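Local coordinates for protein putative alpha/beta hydrolase (Desulfitobacterium hafniense, PDB 4RPC) that is a putative alpha/beta hydrolase that probably uses a serine-histidine-acid triad to cleave a substrate not yet identified, at residues Val101-Ala106 against Tyr192-Lys197; Ser206-Gly211 against Tyr234-Arg239; Asp47-Leu52 against Leu255-Leu260. One frame throughout, in Å; residues are numbered along the deposited sequence.

Interaction 1 (Val101-Ala106 against Tyr192-Lys197)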
loop_
_atom_site.group_PDB
_atom_site.type_symbol
_atom_site.label_atom_id
_atom_site.label_comp_id
_atom_site.label_asym_id
_atom_site.label_seq_id
_atom_site.Cartn_x
_atom_site.Cartn_y
_atom_site.Cartn_z
ATOM N N VAL A 101 -3.895 4.012 -3.447
ATOM C CA VAL A 101 -4.528 3.377 -4.622
ATOM C C VAL A 101 -5.823 2.599 -4.187
ATOM O O VAL A 101 -6.857 2.645 -4.862
ATOM C CB VAL A 101 -3.571 2.454 -5.330
ATOM C CG1 VAL A 101 -4.273 1.713 -6.481
ATOM C CG2 VAL A 101 -2.377 3.227 -5.858
ATOM N N ALA A 102 -5.764 1.910 -3.059
ATOM C CA ALA A 102 -6.934 1.165 -2.568
ATOM C C ALA A 102 -8.101 2.129 -2.294
ATOM O O ALA A 102 -9.199 1.891 -2.733
ATOM C CB ALA A 102 -6.583 0.427 -1.300
ATOM N N VAL A 103 -7.830 3.239 -1.589
ATOM C CA VAL A 103 -8.860 4.187 -1.248
ATOM C C VAL A 103 -9.452 4.754 -2.503
ATOM O O VAL A 103 -10.656 4.832 -2.669
ATOM C CB VAL A 103 -8.316 5.302 -0.335
ATOM C CG1 VAL A 103 -9.361 6.387 -0.101
ATOM C CG2 VAL A 103 -7.921 4.718 0.992
ATOM N N GLU A 104 -8.588 5.150 -3.417
ATOM C CA GLU A 104 -9.059 5.695 -4.696
ATOM C C GLU A 104 -9.942 4.716 -5.447
ATOM O O GLU A 104 -10.915 5.113 -6.139
ATOM C CB GLU A 104 -7.879 6.080 -5.565
ATOM C CG GLU A 104 -8.208 6.653 -6.911
ATOM C CD GLU A 104 -8.824 8.005 -6.845
ATOM O OE1 GLU A 104 -8.698 8.700 -5.807
ATOM O OE2 GLU A 104 -9.459 8.364 -7.848
HETATM N N MSE A 105 -9.592 3.452 -5.398
HETATM C CA MSE A 105 -10.492 2.449 -5.999
HETATM C C MSE A 105 -11.847 2.395 -5.322
HETATM O O MSE A 105 -12.842 2.228 -5.983
HETATM C CB MSE A 105 -9.820 1.087 -6.019
HETATM C CG MSE A 105 -8.878 1.153 -7.234
HETATM SE SE MSE A 105 -7.964 -0.551 -7.207
HETATM C CE MSE A 105 -9.472 -1.398 -8.186
ATOM N N ALA A 106 -11.898 2.606 -4.003
ATOM C CA ALA A 106 -13.176 2.584 -3.275
ATOM C C ALA A 106 -14.052 3.767 -3.603
ATOM O O ALA A 106 -15.255 3.679 -3.496
ATOM C CB ALA A 106 -12.951 2.514 -1.759
ATOM N N TYR A 192 -1.100 12.990 -3.953
ATOM C CA TYR A 192 -2.510 12.594 -3.714
ATOM C C TYR A 192 -3.130 13.394 -2.579
ATOM O O TYR A 192 -2.629 13.443 -1.463
ATOM C CB TYR A 192 -2.596 11.115 -3.418
ATOM C CG TYR A 192 -4.001 10.519 -3.441
ATOM C CD1 TYR A 192 -4.788 10.589 -4.576
ATOM C CD2 TYR A 192 -4.507 9.861 -2.363
ATOM C CE1 TYR A 192 -6.054 10.023 -4.593
ATOM C CE2 TYR A 192 -5.774 9.317 -2.362
ATOM C CZ TYR A 192 -6.552 9.367 -3.481
ATOM O OH TYR A 192 -7.849 8.803 -3.490
ATOM N N ASP A 193 -4.232 14.031 -2.853
ATOM C CA ASP A 193 -4.912 14.794 -1.823
ATOM C C ASP A 193 -6.335 14.265 -1.614
ATOM O O ASP A 193 -7.251 14.570 -2.375
ATOM C CB ASP A 193 -4.860 16.255 -2.241
ATOM C CG ASP A 193 -5.456 17.208 -1.219
ATOM O OD1 ASP A 193 -5.873 16.810 -0.126
ATOM O OD2 ASP A 193 -5.549 18.387 -1.578
ATOM N N LEU A 194 -6.504 13.447 -0.588
ATOM C CA LEU A 194 -7.782 12.766 -0.338
ATOM C C LEU A 194 -8.863 13.702 0.233
ATOM O O LEU A 194 -9.996 13.615 -0.151
ATOM C CB LEU A 194 -7.566 11.617 0.634
ATOM C CG LEU A 194 -8.783 10.831 1.085
ATOM C CD1 LEU A 194 -9.480 10.317 -0.145
ATOM C CD2 LEU A 194 -8.361 9.717 2.019
ATOM N N LYS A 195 -8.489 14.608 1.126
ATOM C CA LYS A 195 -9.446 15.537 1.718
ATOM C C LYS A 195 -10.182 16.317 0.649
ATOM O O LYS A 195 -11.396 16.497 0.761
ATOM C CB LYS A 195 -8.741 16.517 2.678
ATOM C CG LYS A 195 -9.674 17.531 3.330
ATOM C CD LYS A 195 -9.412 17.672 4.831
ATOM C CE LYS A 195 -10.107 18.899 5.411
ATOM N NZ LYS A 195 -11.568 18.930 5.071
ATOM N N ALA A 196 -9.438 16.737 -0.384
ATOM C CA ALA A 196 -9.959 17.606 -1.432
ATOM C C ALA A 196 -11.050 16.964 -2.253
ATOM O O ALA A 196 -11.795 17.662 -2.924
ATOM C CB ALA A 196 -8.848 18.057 -2.363
ATOM N N LYS A 197 -11.124 15.640 -2.229
ATOM C CA LYS A 197 -12.121 14.934 -3.004
ATOM C C LYS A 197 -13.525 14.991 -2.408
ATOM O O LYS A 197 -14.471 14.775 -3.111
ATOM C CB LYS A 197 -11.706 13.495 -3.175
ATOM C CG LYS A 197 -10.444 13.445 -3.997
ATOM C CD LYS A 197 -10.097 12.051 -4.364
ATOM C CE LYS A 197 -8.786 12.065 -5.116
ATOM N NZ LYS A 197 -9.078 12.223 -6.548
HETATM O O HOH W 1 -10.917 10.781 -7.648
#

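Interaction 2 (Ser206-Gly211 against Tyr234-Arg239)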
loop_
_atom_site.group_PDB
_atom_site.type_symbol
_atom_site.label_atom_id
_atom_site.label_comp_id
_atom_site.label_asym_id
_atom_site.label_seq_id
_atom_site.Cartn_x
_atom_site.Cartn_y
_atom_site.Cartn_z
ATOM N N SER A 206 -10.528 -0.754 7.674
ATOM C CA SER A 206 -9.681 -1.151 8.762
ATOM C C SER A 206 -8.279 -0.558 8.508
ATOM O O SER A 206 -7.702 -0.713 7.407
ATOM C CB SER A 206 -9.643 -2.664 8.812
ATOM O OG SER A 206 -10.981 -3.186 8.678
ATOM N N VAL A 207 -7.730 0.093 9.530
ATOM C CA VAL A 207 -6.392 0.666 9.508
ATOM C C VAL A 207 -5.395 -0.127 10.380
ATOM O O VAL A 207 -5.604 -0.303 11.613
ATOM C CB VAL A 207 -6.464 2.086 10.067
ATOM C CG1 VAL A 207 -5.221 2.902 9.678
ATOM C CG2 VAL A 207 -7.709 2.780 9.564
ATOM N N LEU A 208 -4.313 -0.593 9.764
ATOM C CA LEU A 208 -3.217 -1.197 10.500
ATOM C C LEU A 208 -2.176 -0.103 10.807
ATOM O O LEU A 208 -1.741 0.655 9.929
ATOM C CB LEU A 208 -2.594 -2.364 9.757
ATOM C CG LEU A 208 -3.481 -3.208 8.862
ATOM C CD1 LEU A 208 -2.983 -4.640 8.802
ATOM C CD2 LEU A 208 -4.961 -3.197 9.136
ATOM N N ILE A 209 -1.814 -0.024 12.080
ATOM C CA ILE A 209 -0.895 0.972 12.596
ATOM C C ILE A 209 0.202 0.261 13.413
ATOM O O ILE A 209 -0.102 -0.531 14.288
ATOM C CB ILE A 209 -1.647 1.967 13.526
ATOM C CG1 ILE A 209 -2.766 2.712 12.766
ATOM C CG2 ILE A 209 -0.656 2.949 14.151
ATOM C CD1 ILE A 209 -3.687 3.543 13.629
ATOM N N GLY A 210 1.462 0.536 13.085
ATOM C CA GLY A 210 2.591 0.127 13.897
ATOM C C GLY A 210 2.747 1.096 15.053
ATOM O O GLY A 210 2.829 2.309 14.845
ATOM N N GLY A 211 2.824 0.566 16.265
ATOM C CA GLY A 211 2.972 1.391 17.457
ATOM C C GLY A 211 4.199 2.282 17.529
ATOM O O GLY A 211 4.228 3.219 18.277
ATOM N N TYR A 234 -6.370 -1.531 14.024
ATOM C CA TYR A 234 -5.544 -2.653 14.457
ATOM C C TYR A 234 -4.147 -2.122 14.764
ATOM O O TYR A 234 -3.464 -1.673 13.872
ATOM C CB TYR A 234 -5.537 -3.725 13.376
ATOM C CG TYR A 234 -6.919 -4.274 13.131
ATOM C CD1 TYR A 234 -7.441 -5.278 13.966
ATOM C CD2 TYR A 234 -7.746 -3.774 12.107
ATOM C CE1 TYR A 234 -8.696 -5.799 13.742
ATOM C CE2 TYR A 234 -8.997 -4.286 11.904
ATOM C CZ TYR A 234 -9.456 -5.296 12.732
ATOM O OH TYR A 234 -10.693 -5.811 12.543
ATOM N N GLU A 235 -3.758 -2.176 16.044
ATOM C CA GLU A 235 -2.511 -1.618 16.549
ATOM C C GLU A 235 -1.515 -2.780 16.647
ATOM O O GLU A 235 -1.871 -3.823 17.140
ATOM C CB GLU A 235 -2.743 -1.000 17.933
ATOM C CG GLU A 235 -4.153 -0.434 18.167
ATOM C CD GLU A 235 -4.217 0.886 18.965
ATOM O OE1 GLU A 235 -3.784 0.942 20.156
ATOM O OE2 GLU A 235 -4.729 1.872 18.377
ATOM N N PHE A 236 -0.280 -2.617 16.176
ATOM C CA PHE A 236 0.739 -3.665 16.348
ATOM C C PHE A 236 1.879 -3.042 17.112
ATOM O O PHE A 236 2.486 -2.064 16.623
ATOM C CB PHE A 236 1.186 -4.199 14.984
ATOM C CG PHE A 236 0.093 -4.883 14.230
ATOM C CD1 PHE A 236 -0.164 -6.225 14.438
ATOM C CD2 PHE A 236 -0.700 -4.183 13.334
ATOM C CE1 PHE A 236 -1.195 -6.885 13.745
ATOM C CE2 PHE A 236 -1.726 -4.827 12.629
ATOM C CZ PHE A 236 -1.976 -6.177 12.843
ATOM N N PRO A 237 2.137 -3.529 18.346
ATOM C CA PRO A 237 3.067 -2.818 19.223
ATOM C C PRO A 237 4.494 -3.056 18.782
ATOM O O PRO A 237 4.786 -4.106 18.166
ATOM C CB PRO A 237 2.840 -3.464 20.596
ATOM C CG PRO A 237 2.312 -4.848 20.299
ATOM C CD PRO A 237 1.704 -4.822 18.911
ATOM N N ASN A 238 5.358 -2.090 19.096
ATOM C CA ASN A 238 6.774 -2.104 18.747
ATOM C C ASN A 238 7.008 -2.406 17.305
ATOM O O ASN A 238 7.998 -3.082 16.985
ATOM C CB ASN A 238 7.551 -3.130 19.543
ATOM C CG ASN A 238 7.517 -2.843 20.964
ATOM O OD1 ASN A 238 7.829 -1.732 21.342
ATOM N ND2 ASN A 238 7.088 -3.805 21.781
ATOM N N ARG A 239 6.117 -1.904 16.449
ATOM C CA ARG A 239 6.258 -2.117 15.012
ATOM C C ARG A 239 6.290 -0.757 14.287
ATOM O O ARG A 239 5.566 0.171 14.641
ATOM C CB ARG A 239 5.160 -3.043 14.467
ATOM C CG ARG A 239 5.145 -4.480 15.036
ATOM C CD ARG A 239 6.429 -5.209 14.658
ATOM N NE ARG A 239 6.466 -6.577 15.163
ATOM C CZ ARG A 239 6.995 -6.940 16.325
ATOM N NH1 ARG A 239 7.586 -6.057 17.138
ATOM N NH2 ARG A 239 6.963 -8.212 16.672
HETATM O O HOH W 2 -12.272 -4.832 10.604
#

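Interaction 3 (Asp47-Leu52 against Leu255-Leu260)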
loop_
_atom_site.group_PDB
_atom_site.type_symbol
_atom_site.label_atom_id
_atom_site.label_comp_id
_atom_site.label_asym_id
_atom_site.label_seq_id
_atom_site.Cartn_x
_atom_site.Cartn_y
_atom_site.Cartn_z
ATOM N N ASP A 47 -5.219 -21.269 -0.903
ATOM C CA ASP A 47 -6.167 -22.378 -0.750
ATOM C C ASP A 47 -7.627 -21.945 -1.030
ATOM O O ASP A 47 -8.401 -22.692 -1.587
ATOM C CB ASP A 47 -6.033 -23.039 0.655
ATOM C CG ASP A 47 -6.502 -22.117 1.832
ATOM O OD1 ASP A 47 -6.036 -20.947 1.979
ATOM O OD2 ASP A 47 -7.357 -22.571 2.645
ATOM N N ARG A 48 -7.970 -20.706 -0.679
ATOM C CA ARG A 48 -9.334 -20.295 -0.608
ATOM C C ARG A 48 -9.651 -19.014 -1.424
ATOM O O ARG A 48 -10.709 -18.894 -2.056
ATOM C CB ARG A 48 -9.654 -20.136 0.867
ATOM C CG ARG A 48 -10.773 -19.176 1.168
ATOM C CD ARG A 48 -12.143 -19.760 0.843
ATOM N NE ARG A 48 -13.139 -19.148 1.734
ATOM C CZ ARG A 48 -14.423 -18.963 1.446
ATOM N NH1 ARG A 48 -14.941 -19.345 0.264
ATOM N NH2 ARG A 48 -15.189 -18.371 2.353
ATOM N N TYR A 49 -8.734 -18.062 -1.430
ATOM C CA TYR A 49 -8.993 -16.795 -2.081
ATOM C C TYR A 49 -8.411 -16.642 -3.451
ATOM O O TYR A 49 -7.365 -17.214 -3.764
ATOM C CB TYR A 49 -8.490 -15.665 -1.182
ATOM C CG TYR A 49 -9.220 -15.734 0.128
ATOM C CD1 TYR A 49 -10.478 -15.213 0.228
ATOM C CD2 TYR A 49 -8.674 -16.393 1.223
ATOM C CE1 TYR A 49 -11.194 -15.299 1.397
ATOM C CE2 TYR A 49 -9.382 -16.484 2.410
ATOM C CZ TYR A 49 -10.643 -15.935 2.486
ATOM O OH TYR A 49 -11.390 -16.010 3.618
ATOM N N CYS A 50 -9.107 -15.829 -4.251
ATOM C CA CYS A 50 -8.571 -15.334 -5.475
ATOM C C CYS A 50 -7.714 -14.083 -5.174
ATOM O O CYS A 50 -8.250 -13.062 -4.841
ATOM C CB CYS A 50 -9.683 -14.958 -6.428
ATOM S SG CYS A 50 -9.004 -14.387 -7.994
ATOM N N LEU A 51 -6.393 -14.206 -5.278
ATOM C CA LEU A 51 -5.476 -13.128 -4.996
ATOM C C LEU A 51 -5.183 -12.434 -6.293
ATOM O O LEU A 51 -4.784 -13.055 -7.267
ATOM C CB LEU A 51 -4.148 -13.649 -4.385
ATOM C CG LEU A 51 -4.129 -14.200 -2.949
ATOM C CD1 LEU A 51 -5.212 -13.584 -2.067
ATOM C CD2 LEU A 51 -4.206 -15.706 -2.896
ATOM N N LEU A 52 -5.380 -11.146 -6.299
ATOM C CA LEU A 52 -5.000 -10.317 -7.413
ATOM C C LEU A 52 -3.950 -9.296 -6.995
ATOM O O LEU A 52 -4.201 -8.471 -6.100
ATOM C CB LEU A 52 -6.265 -9.607 -7.883
ATOM C CG LEU A 52 -7.480 -10.523 -8.130
ATOM C CD1 LEU A 52 -8.790 -9.735 -8.087
ATOM C CD2 LEU A 52 -7.277 -11.207 -9.463
ATOM N N LEU A 255 -5.476 -11.664 9.649
ATOM C CA LEU A 255 -6.400 -10.558 9.767
ATOM C C LEU A 255 -7.376 -10.477 8.575
ATOM O O LEU A 255 -8.577 -10.228 8.752
ATOM C CB LEU A 255 -5.589 -9.282 9.862
ATOM C CG LEU A 255 -6.335 -8.022 10.253
ATOM C CD1 LEU A 255 -7.221 -8.271 11.461
ATOM C CD2 LEU A 255 -5.309 -6.925 10.554
ATOM N N ILE A 256 -6.865 -10.691 7.366
ATOM C CA ILE A 256 -7.718 -10.721 6.187
ATOM C C ILE A 256 -8.817 -11.797 6.315
ATOM O O ILE A 256 -9.988 -11.539 6.050
ATOM C CB ILE A 256 -6.910 -10.935 4.886
ATOM C CG1 ILE A 256 -6.129 -9.662 4.547
ATOM C CG2 ILE A 256 -7.856 -11.196 3.734
ATOM C CD1 ILE A 256 -5.096 -9.811 3.433
ATOM N N ARG A 257 -8.430 -12.986 6.742
ATOM C CA ARG A 257 -9.381 -14.099 6.969
ATOM C C ARG A 257 -10.392 -13.702 8.011
ATOM O O ARG A 257 -11.566 -13.938 7.820
ATOM C CB ARG A 257 -8.687 -15.382 7.465
ATOM C CG ARG A 257 -7.858 -16.126 6.427
ATOM C CD ARG A 257 -7.432 -17.542 6.874
ATOM N NE ARG A 257 -6.897 -18.335 5.742
ATOM C CZ ARG A 257 -7.615 -19.163 4.973
ATOM N NH1 ARG A 257 -8.918 -19.351 5.194
ATOM N NH2 ARG A 257 -7.034 -19.803 3.954
ATOM N N GLU A 258 -9.934 -13.080 9.097
ATOM C CA GLU A 258 -10.816 -12.684 10.219
ATOM C C GLU A 258 -11.833 -11.660 9.808
ATOM O O GLU A 258 -12.982 -11.806 10.072
ATOM C CB GLU A 258 -10.004 -12.096 11.387
ATOM C CG GLU A 258 -9.196 -13.117 12.192
ATOM C CD GLU A 258 -8.271 -12.444 13.207
ATOM O OE1 GLU A 258 -7.933 -11.225 13.029
ATOM O OE2 GLU A 258 -7.867 -13.135 14.169
ATOM N N ILE A 259 -11.383 -10.625 9.128
ATOM C CA ILE A 259 -12.272 -9.582 8.595
ATOM C C ILE A 259 -13.240 -10.117 7.564
ATOM O O ILE A 259 -14.327 -9.610 7.414
ATOM C CB ILE A 259 -11.415 -8.460 7.953
ATOM C CG1 ILE A 259 -10.730 -7.644 9.059
ATOM C CG2 ILE A 259 -12.211 -7.585 6.986
ATOM C CD1 ILE A 259 -9.561 -6.800 8.532
ATOM N N LEU A 260 -12.842 -11.130 6.817
ATOM C CA LEU A 260 -13.749 -11.738 5.854
ATOM C C LEU A 260 -14.652 -12.845 6.445
ATOM O O LEU A 260 -15.189 -13.688 5.731
ATOM C CB LEU A 260 -12.958 -12.254 4.658
ATOM C CG LEU A 260 -12.246 -11.150 3.880
ATOM C CD1 LEU A 260 -11.560 -11.769 2.669
ATOM C CD2 LEU A 260 -13.253 -10.070 3.470
#

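Interaction 1 (Val101-Ala106 against Tyr192-Lys197)
Glu104 OE1 is approached by two groups from the 192-197 segment. The hydroxyl of Tyr192 donates to it across a very short 2.5 Å between OH and OE1, with OE1 lying in the plane of the Tyr192 ring, at its edge. The carboxylate stands nearly square to that ring, their planes 84° apart. Lys197 comes in as the second partner, its NZ making only a long salt bridge of 3.6 Å to the same OE1, while its methylene CE lies 3.4 Å from OE1. The other carboxylate oxygen is tied in through a water, which donates to Glu104 OE2 at 2.8 Å and accepts from Lys197 NZ at 2.6 Å. Glu71 of helix 70-83 forms a further salt bridge with that ammonium, so the lysine probably helps offset both carboxylates, that of Glu104 being buried. The glutamate reaches this spot with CG anti to the backbone N (chi1 180°), after which the chain bends at chi2 and carries CD toward the tyrosine. At the preceding residue the contact becomes apolar: Val103 CG1 packs on Leu194 CD1 at 3.9 Å, the two side chains crossing at about a right angle. Leu194 then continues onto helix 220-226. The whole pins the segment after helix 179-191 to helix 97-108, which in the alpha/beta hydrolase fold is the helix that follows the probable nucleophile elbow.

Interaction 2 (Ser206-Gly211 against Tyr234-Arg239)
Backbone hydrogen bonds join Ser206-Gly211 to Tyr234-Arg239 through the neighbouring parallel strands 206-210 and 234-236, whose axes approach to 4.8 Å. Ile209 bonds to both residues flanking Glu235, as parallel pairing requires: its N donates to Tyr234 O at 2.9 Å and its O accepts from Phe236 N at 2.8 Å. Tyr234 N to Val207 O, also 2.8 Å and almost straight at 173°, precedes these. Gly211, just past the end of its strand, closes the series with its N on Phe236 O at 2.7 Å. Weaker CA-H...O contacts fill in between, for example from Leu208 CA to Tyr234 O.

Apolar packing gathers on the face carrying Leu208, Tyr234 and Phe236. Leu208 CB sits 3.9 Å from Phe236 CE2, at the ring edge, the two side chains side by side and pointing the same way. On the other flank Leu208 CD2 approaches Tyr234 CD2 obliquely. In Tyr234, chi1 (-62°) puts CG beside the backbone N. The ring edge at Tyr234 CE2 meets Ser206 CB at 3.6 Å. Beyond it a water links Ser206 OG with Tyr234 OH.

Arg239 O lies close against Gly210, where any CB would collide with it. The pairing is set mainly by backbone amides and carbonyls, with Leu208, Tyr234 and Phe236 adding apolar packing on one face; the strand ends close to the probable triad, Gly210 N bonding to Glu213 OE1, its likely acid.

Interaction 3 (Asp47-Leu52 against Leu255-Leu260)
Asp47 and Arg257 reach toward each other tip to tip, and their salt bridge is the polar centre of this contact. Asp47 OD1 lies 2.5 Å from Arg257 NH2, with OD2 at 3.1 Å from the same nitrogen, and the carboxylate meets the guanidinium at its edge, the two planes 38° apart. Asp47 holds CG between its backbone N and carbonyl carbon, the crowded position (chi1 68°), whereas the arginine runs extended from CG to NE to span the distance from its helix. A weak hydrogen bond from Arg257 NH2 to Asp44 O gives that nitrogen a second partner.

Tyr49 crosses the arginine at a slant. Its CE2 stands 4.0 Å above one guanidinium face, toward the rim, but ring and guanidinium planes are 67° apart, which is far from a parallel stack. On the tyrosine itself, Arg48 CG sits 3.3 Å above one face of the Tyr49 ring, toward its rim. Leu260 and Tyr49 slide past each other in opposite directions, Leu260 CD1 reaching Tyr49 CE1 at 3.8 Å. An alanine in place of Arg257 would probably leave Asp47 without its charged mate and open a gap beside Tyr49 CE2.

This surface contact fastens the C-terminal helix 249-259 to the turn leading into strand 50-54. Ile256, Ile259 and Leu260 of 255-260 lean on strand 112-119, Leu260 also meeting Val24 of strand 23-27, while Tyr49 packs on Val24 too and bonds through its backbone to Glu18.

From the N terminus, residues 47-52 come first, and interaction 3 finds its partner only at 255-260, closing a loop over most of the chain. Inside that loop the other two follow in series, without crossing: interaction 1 joins 101-106 to 192-197, and interaction 2 then joins 206-211 to 234-239 around helix 220-226. Interaction 1 ties a helix on one face of the sheet to the segment leading toward strand 204-210, about 8 Å at nearest atoms from either other contact. Interactions 2 and 3 touch directly, Leu208 and Tyr234 packing on Leu255, so the C-terminal helix 249-259 bridges the strand pair at the sheet's edge and the turn before strand 50-54.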